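Local coordinates for CG5036 (Drosophila melanogaster, PDB 4IGU), which probably binds G-protein alpha subunits through this RGS domain, speeding their GTP hydrolysis and slowing the release of GDP, at residues 59-64 with 68-73; 52-57 with 75-80. All coordinates share one frame; numbering follows the deposited sequence. Where two conformers were deposited one is given.

Contact 1 (59-64 with 68-73); sequences EDLKKE and ELVEEK. With NA (sodium ion), chain F.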
loop_
_atom_site.group_PDB
_atom_site.type_symbol
_atom_site.label_atom_id
_atom_site.label_comp_id
_atom_site.label_asym_id
_atom_site.label_seq_id
_atom_site.Cartn_x
_atom_site.Cartn_y
_atom_site.Cartn_z
ATOM N N GLU A 59 6.168 2.514 5.296
ATOM C CA GLU A 59 7.415 1.747 5.169
ATOM C C GLU A 59 8.616 2.675 5.023
ATOM O O GLU A 59 9.687 2.428 5.574
ATOM C CB GLU A 59 7.352 0.790 3.976
ATOM C CG GLU A 59 6.356 -0.348 4.146
ATOM C CD GLU A 59 6.817 -1.343 5.195
ATOM O OE1 GLU A 59 7.731 -2.131 4.873
ATOM O OE2 GLU A 59 6.287 -1.318 6.338
ATOM N N ASP A 60 8.437 3.751 4.272
ATOM C CA ASP A 60 9.518 4.701 4.080
ATOM C C ASP A 60 9.858 5.409 5.396
ATOM O O ASP A 60 11.034 5.635 5.706
ATOM C CB ASP A 60 9.120 5.711 3.011
ATOM C CG ASP A 60 10.164 6.765 2.805
ATOM O OD1 ASP A 60 11.138 6.484 2.073
ATOM O OD2 ASP A 60 10.014 7.869 3.380
ATOM N N LEU A 61 8.826 5.747 6.174
ATOM C CA LEU A 61 9.028 6.422 7.451
ATOM C C LEU A 61 9.910 5.576 8.364
ATOM O O LEU A 61 10.726 6.110 9.127
ATOM C CB LEU A 61 7.690 6.710 8.139
ATOM C CG LEU A 61 7.769 7.364 9.526
ATOM C CD1 LEU A 61 8.271 8.814 9.431
ATOM C CD2 LEU A 61 6.424 7.294 10.284
ATOM N N LYS A 62 9.781 4.255 8.258
ATOM C CA LYS A 62 10.508 3.362 9.162
ATOM C C LYS A 62 12.016 3.431 8.971
ATOM O O LYS A 62 12.789 3.060 9.865
ATOM C CB LYS A 62 9.981 1.923 9.059
ATOM C CG LYS A 62 8.576 1.764 9.666
ATOM C CD LYS A 62 7.989 0.376 9.471
ATOM C CE LYS A 62 6.591 0.275 10.090
ATOM N NZ LYS A 62 6.631 0.382 11.588
ATOM N N LYS A 63 12.431 3.933 7.812
ATOM C CA LYS A 63 13.842 4.037 7.501
ATOM C C LYS A 63 14.477 5.214 8.219
ATOM O O LYS A 63 15.688 5.221 8.439
ATOM C CB LYS A 63 14.051 4.151 5.992
ATOM C CG LYS A 63 13.584 2.914 5.229
ATOM C CD LYS A 63 13.427 3.198 3.747
ATOM C CE LYS A 63 14.733 3.656 3.127
ATOM N NZ LYS A 63 14.585 3.910 1.650
ATOM N N GLU A 64 13.657 6.189 8.619
ATOM C CA GLU A 64 14.177 7.409 9.246
ATOM C C GLU A 64 14.690 7.212 10.689
ATOM O O GLU A 64 13.961 6.756 11.557
ATOM C CB GLU A 64 13.117 8.513 9.208
ATOM C CG GLU A 64 13.627 9.851 9.694
ATOM C CD GLU A 64 14.879 10.284 8.952
ATOM O OE1 GLU A 64 14.777 10.492 7.726
ATOM O OE2 GLU A 64 15.958 10.414 9.592
ATOM N N GLU A 68 13.688 14.252 14.720
ATOM C CA GLU A 68 13.193 15.494 14.090
ATOM C C GLU A 68 12.556 15.246 12.725
ATOM O O GLU A 68 11.521 15.840 12.388
ATOM C CB GLU A 68 14.324 16.502 13.919
ATOM C CG GLU A 68 14.936 16.980 15.216
ATOM C CD GLU A 68 16.161 16.172 15.633
ATOM O OE1 GLU A 68 16.294 14.986 15.229
ATOM O OE2 GLU A 68 16.998 16.742 16.361
ATOM N N LEU A 69 13.174 14.366 11.942
ATOM C CA LEU A 69 12.688 14.056 10.595
ATOM C C LEU A 69 11.564 13.025 10.667
ATOM O O LEU A 69 10.654 13.023 9.836
ATOM C CB LEU A 69 13.841 13.529 9.729
ATOM C CG LEU A 69 14.964 14.541 9.533
ATOM C CD1 LEU A 69 15.943 14.063 8.491
ATOM C CD2 LEU A 69 14.367 15.914 9.142
ATOM N N VAL A 70 11.626 12.138 11.656
ATOM C CA VAL A 70 10.486 11.267 11.906
ATOM C C VAL A 70 9.239 12.129 12.073
ATOM O O VAL A 70 8.202 11.874 11.449
ATOM C CB VAL A 70 10.673 10.407 13.166
ATOM C CG1 VAL A 70 9.412 9.603 13.419
ATOM C CG2 VAL A 70 11.872 9.456 13.012
ATOM N N GLU A 71 9.350 13.179 12.880
ATOM C CA GLU A 71 8.195 14.038 13.146
ATOM C C GLU A 71 7.755 14.784 11.889
ATOM O O GLU A 71 6.566 14.849 11.584
ATOM C CB GLU A 71 8.502 15.036 14.261
ATOM C CG GLU A 71 7.433 16.103 14.372
ATOM C CD GLU A 71 7.441 16.819 15.703
ATOM O OE1 GLU A 71 8.498 17.370 16.064
ATOM O OE2 GLU A 71 6.380 16.846 16.373
ATOM N N GLU A 72 8.725 15.332 11.160
ATOM C CA GLU A 72 8.449 16.100 9.939
ATOM C C GLU A 72 7.718 15.242 8.895
ATOM O O GLU A 72 6.747 15.684 8.266
ATOM C CB GLU A 72 9.778 16.594 9.352
ATOM C CG GLU A 72 9.666 17.622 8.241
ATOM C CD GLU A 72 9.369 19.023 8.760
ATOM O OE1 GLU A 72 9.752 19.351 9.906
ATOM O OE2 GLU A 72 8.747 19.793 8.011
ATOM N N LYS A 73 8.204 14.019 8.699
ATOM C CA LYS A 73 7.599 13.109 7.726
ATOM C C LYS A 73 6.260 12.570 8.224
ATOM O O LYS A 73 5.328 12.379 7.437
ATOM C CB LYS A 73 8.548 11.948 7.405
ATOM C CG LYS A 73 9.791 12.368 6.626
ATOM C CD LYS A 73 10.895 11.283 6.652
ATOM C CE LYS A 73 12.094 11.734 5.780
ATOM N NZ LYS A 73 13.216 10.730 5.727
HETATM NA NA NA F . 13.708 6.385 14.376
HETATM O O HOH W 1 12.437 7.867 5.462
HETATM O O HOH W 2 11.632 6.781 16.190
HETATM O O HOH W 3 15.142 7.293 16.050
#

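Contact 2 (52-57 with 75-80); sequences ILFWLA and RLIYED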
loop_
_atom_site.group_PDB
_atom_site.type_symbol
_atom_site.label_atom_id
_atom_site.label_comp_id
_atom_site.label_asym_id
_atom_site.label_seq_id
_atom_site.Cartn_x
_atom_site.Cartn_y
_atom_site.Cartn_z
ATOM N N ILE A 52 -2.475 1.995 -0.809
ATOM C CA ILE A 52 -1.096 1.549 -0.996
ATOM C C ILE A 52 -0.088 2.701 -0.840
ATOM O O ILE A 52 1.040 2.504 -0.367
ATOM C CB ILE A 52 -0.910 0.785 -2.343
ATOM C CG1 ILE A 52 0.367 -0.054 -2.311
ATOM C CG2 ILE A 52 -0.952 1.761 -3.537
ATOM C CD1 ILE A 52 0.519 -1.002 -3.482
ATOM N N LEU A 53 -0.485 3.906 -1.227
ATOM C CA LEU A 53 0.405 5.047 -1.069
ATOM C C LEU A 53 0.651 5.329 0.428
ATOM O O LEU A 53 1.783 5.614 0.841
ATOM C CB LEU A 53 -0.154 6.273 -1.805
ATOM C CG LEU A 53 -0.107 6.116 -3.337
ATOM C CD1 LEU A 53 -1.044 7.077 -4.053
ATOM C CD2 LEU A 53 1.317 6.316 -3.837
ATOM N N PHE A 54 -0.395 5.218 1.241
ATOM C CA PHE A 54 -0.234 5.353 2.697
ATOM C C PHE A 54 0.678 4.257 3.209
ATOM O O PHE A 54 1.607 4.512 3.987
ATOM C CB PHE A 54 -1.601 5.280 3.395
ATOM C CG PHE A 54 -1.524 5.144 4.908
ATOM C CD1 PHE A 54 -1.058 6.191 5.700
ATOM C CD2 PHE A 54 -1.969 3.985 5.536
ATOM C CE1 PHE A 54 -1.015 6.075 7.090
ATOM C CE2 PHE A 54 -1.926 3.860 6.930
ATOM C CZ PHE A 54 -1.442 4.900 7.704
ATOM N N TRP A 55 0.432 3.031 2.756
ATOM C CA TRP A 55 1.218 1.880 3.203
ATOM C C TRP A 55 2.695 2.037 2.828
ATOM O O TRP A 55 3.588 1.762 3.631
ATOM C CB TRP A 55 0.644 0.564 2.644
ATOM C CG TRP A 55 1.300 -0.654 3.268
ATOM C CD1 TRP A 55 0.925 -1.293 4.414
ATOM C CD2 TRP A 55 2.472 -1.337 2.795
ATOM N NE1 TRP A 55 1.781 -2.342 4.677
ATOM C CE2 TRP A 55 2.740 -2.385 3.696
ATOM C CE3 TRP A 55 3.318 -1.160 1.690
ATOM C CZ2 TRP A 55 3.815 -3.264 3.528
ATOM C CZ3 TRP A 55 4.388 -2.032 1.523
ATOM C CH2 TRP A 55 4.624 -3.074 2.436
ATOM N N LEU A 56 2.956 2.504 1.617
ATOM C CA LEU A 56 4.331 2.759 1.207
ATOM C C LEU A 56 4.963 3.906 2.012
ATOM O O LEU A 56 6.164 3.883 2.311
ATOM C CB LEU A 56 4.380 3.053 -0.291
ATOM C CG LEU A 56 4.016 1.864 -1.173
ATOM C CD1 LEU A 56 3.789 2.341 -2.594
ATOM C CD2 LEU A 56 5.113 0.811 -1.117
ATOM N N ALA A 57 4.167 4.911 2.355
ATOM C CA ALA A 57 4.695 6.047 3.116
ATOM C C ALA A 57 5.114 5.608 4.507
ATOM O O ALA A 57 6.116 6.092 5.040
ATOM C CB ALA A 57 3.658 7.181 3.192
ATOM N N ARG A 75 4.071 14.060 10.247
ATOM C CA ARG A 75 3.043 15.100 10.120
ATOM C C ARG A 75 2.465 15.113 8.718
ATOM O O ARG A 75 1.265 15.293 8.544
ATOM C CB ARG A 75 3.584 16.505 10.438
ATOM C CG ARG A 75 3.955 16.747 11.897
ATOM C CD ARG A 75 3.913 18.245 12.226
ATOM N NE ARG A 75 4.647 19.051 11.253
ATOM C CZ ARG A 75 5.892 19.481 11.437
ATOM N NH1 ARG A 75 6.495 20.210 10.507
ATOM N NH2 ARG A 75 6.541 19.182 12.558
ATOM N N LEU A 76 3.323 14.929 7.713
ATOM C CA LEU A 76 2.883 14.948 6.316
ATOM C C LEU A 76 2.027 13.735 5.959
ATOM O O LEU A 76 0.998 13.866 5.301
ATOM C CB LEU A 76 4.083 15.058 5.369
ATOM C CG LEU A 76 4.426 16.488 4.989
ATOM C CD1 LEU A 76 5.752 16.542 4.271
ATOM C CD2 LEU A 76 3.317 17.060 4.116
ATOM N N ILE A 77 2.465 12.560 6.391
ATOM C CA ILE A 77 1.674 11.349 6.259
ATOM C C ILE A 77 0.289 11.542 6.879
ATOM O O ILE A 77 -0.727 11.192 6.264
ATOM C CB ILE A 77 2.382 10.154 6.931
ATOM C CG1 ILE A 77 3.656 9.792 6.156
ATOM C CG2 ILE A 77 1.456 8.950 6.991
ATOM C CD1 ILE A 77 4.607 8.868 6.930
ATOM N N TYR A 78 0.223 12.097 8.088
ATOM C CA TYR A 78 -1.098 12.296 8.697
ATOM C C TYR A 78 -1.941 13.245 7.854
ATOM O O TYR A 78 -3.117 12.967 7.569
ATOM C CB TYR A 78 -0.980 12.829 10.120
ATOM C CG TYR A 78 -2.272 12.790 10.908
ATOM C CD1 TYR A 78 -3.234 13.782 10.753
ATOM C CD2 TYR A 78 -2.523 11.773 11.819
ATOM C CE1 TYR A 78 -4.413 13.763 11.473
ATOM C CE2 TYR A 78 -3.703 11.747 12.557
ATOM C CZ TYR A 78 -4.645 12.748 12.373
ATOM O OH TYR A 78 -5.827 12.748 13.096
ATOM N N GLU A 79 -1.339 14.359 7.451
ATOM C CA GLU A 79 -2.040 15.353 6.642
ATOM C C GLU A 79 -2.538 14.785 5.303
ATOM O O GLU A 79 -3.642 15.106 4.846
ATOM C CB GLU A 79 -1.120 16.552 6.377
ATOM C CG GLU A 79 -1.862 17.726 5.750
ATOM C CD GLU A 79 -0.951 18.858 5.324
ATOM O OE1 GLU A 79 0.253 18.836 5.687
ATOM O OE2 GLU A 79 -1.451 19.770 4.624
ATOM N N ASP A 80 -1.717 13.952 4.668
ATOM C CA ASP A 80 -2.009 13.470 3.320
ATOM C C ASP A 80 -2.961 12.282 3.290
ATOM O O ASP A 80 -3.670 12.090 2.305
ATOM C CB ASP A 80 -0.716 13.076 2.599
ATOM C CG ASP A 80 0.123 14.280 2.169
ATOM O OD1 ASP A 80 -0.408 15.411 2.065
ATOM O OD2 ASP A 80 1.326 14.078 1.924
#

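Contact 1 (59-64 with 68-73)
E64 and V70 bring the two backbones closest, with 6.0 Å between their CA atoms, near the connection between helices 50-61 and 67-81. A type I turn runs from L61 to E64, and E64 N bonds back to L61 O at 3.0 Å. E64 then reaches across to the second helix. Its CG lies anti to the backbone N (chi1 -173°), and the chain bends at chi2, 54°. This bend lays the carboxylate over the side of L69, with E64 CD 3.5 Å from L69 CB. OE1 of E64 takes a short salt bridge from K73 NZ, 2.5 Å away, through the lone pair that faces away from OE2. The extended K73 chain meets E64 at about a right angle. The other oxygen, OE2, bonds to S66 N in the connecting loop, so both carboxylate oxygens have partners and the group's rotation is limited.

The two helices are neighbours in the antiparallel four-helix bundle of the RGS fold, and this contact ties them together beside their short connection. A water strengthens the tie. It accepts from K73 NZ and donates to D60 O, the latter at 2.6 Å.

Next to these polar groups, L61 packs against the second helix. Its CD1 lies 3.7 Å from K73 CB and also touches V70 O. The L61 and K73 side chains run alongside each other, pointing opposite ways. L61 also packs on F112, in the loop before helix 113-132. V70 CG2 rests against both the CG and the carbonyl oxygen of E64. That oxygen also binds a sodium ion at 2.9 Å, and two waters are further ligands of the metal.

Contact 2 (52-57 with 75-80)
F54 has CG anti to its own nitrogen (chi1 169°), which swings the ring out toward helix 67-81. I77 answers with CG2 anti to its backbone N and CG1 anti to its carbonyl carbon (chi1 -68°). Its two branches therefore take different partners on the facing helix. CG2 goes to F54. It meets the ring at the edge, near the ring plane, 3.8 Å from F54 CE1, and it is almost as near to CD1. The ring faces are thus not what I77 touches. The two side chains cross at about a right angle.

The longer branch goes to A57. CG1 of I77 lies 4.0 Å from A57 CB. Beyond it, the terminal CD1 runs on to the backbone of A57 and stops 3.7 Å from its carbonyl O. A57 has only a methyl, and here the helices come to 6.9 Å between the CA atoms of A57 and I77.

The contact lies in the four-helix bundle of the RGS domain, between two helices that are consecutive in the chain. Neighbouring helix and loop residues close round it. A115 and I119 of helix 113-132 and the loop residue V90 also touch F54, while F112 packs on I77. A57 also touches Y81, one turn on from I77.

F54 and I77 are buried, and every side-chain group that meets here is a hydrocarbon. The contact therefore rests on van der Waals packing and the exclusion of water. Its geometry is set by how the isoleucine's branches fit against F54 and A57.

In the fold
Both contacts join helices 50-61 and 67-81, at successive levels of the same antiparallel pair. Contact 2 lies deeper, its centre about 10 Å from the centre of the chain, against about 17 Å for the centre of contact 1, which sits at the end where the helices connect. The two contact centres are 11 Å apart. They touch directly: L61 CB of contact 1 is 4.0 Å from I77 CD1 of contact 2, so their apolar side chains join. The chemistry changes from one to the other. The side chains that meet in contact 2 are all apolar. Contact 1 adds charge, water and a bound sodium ion, consistent with its more open place.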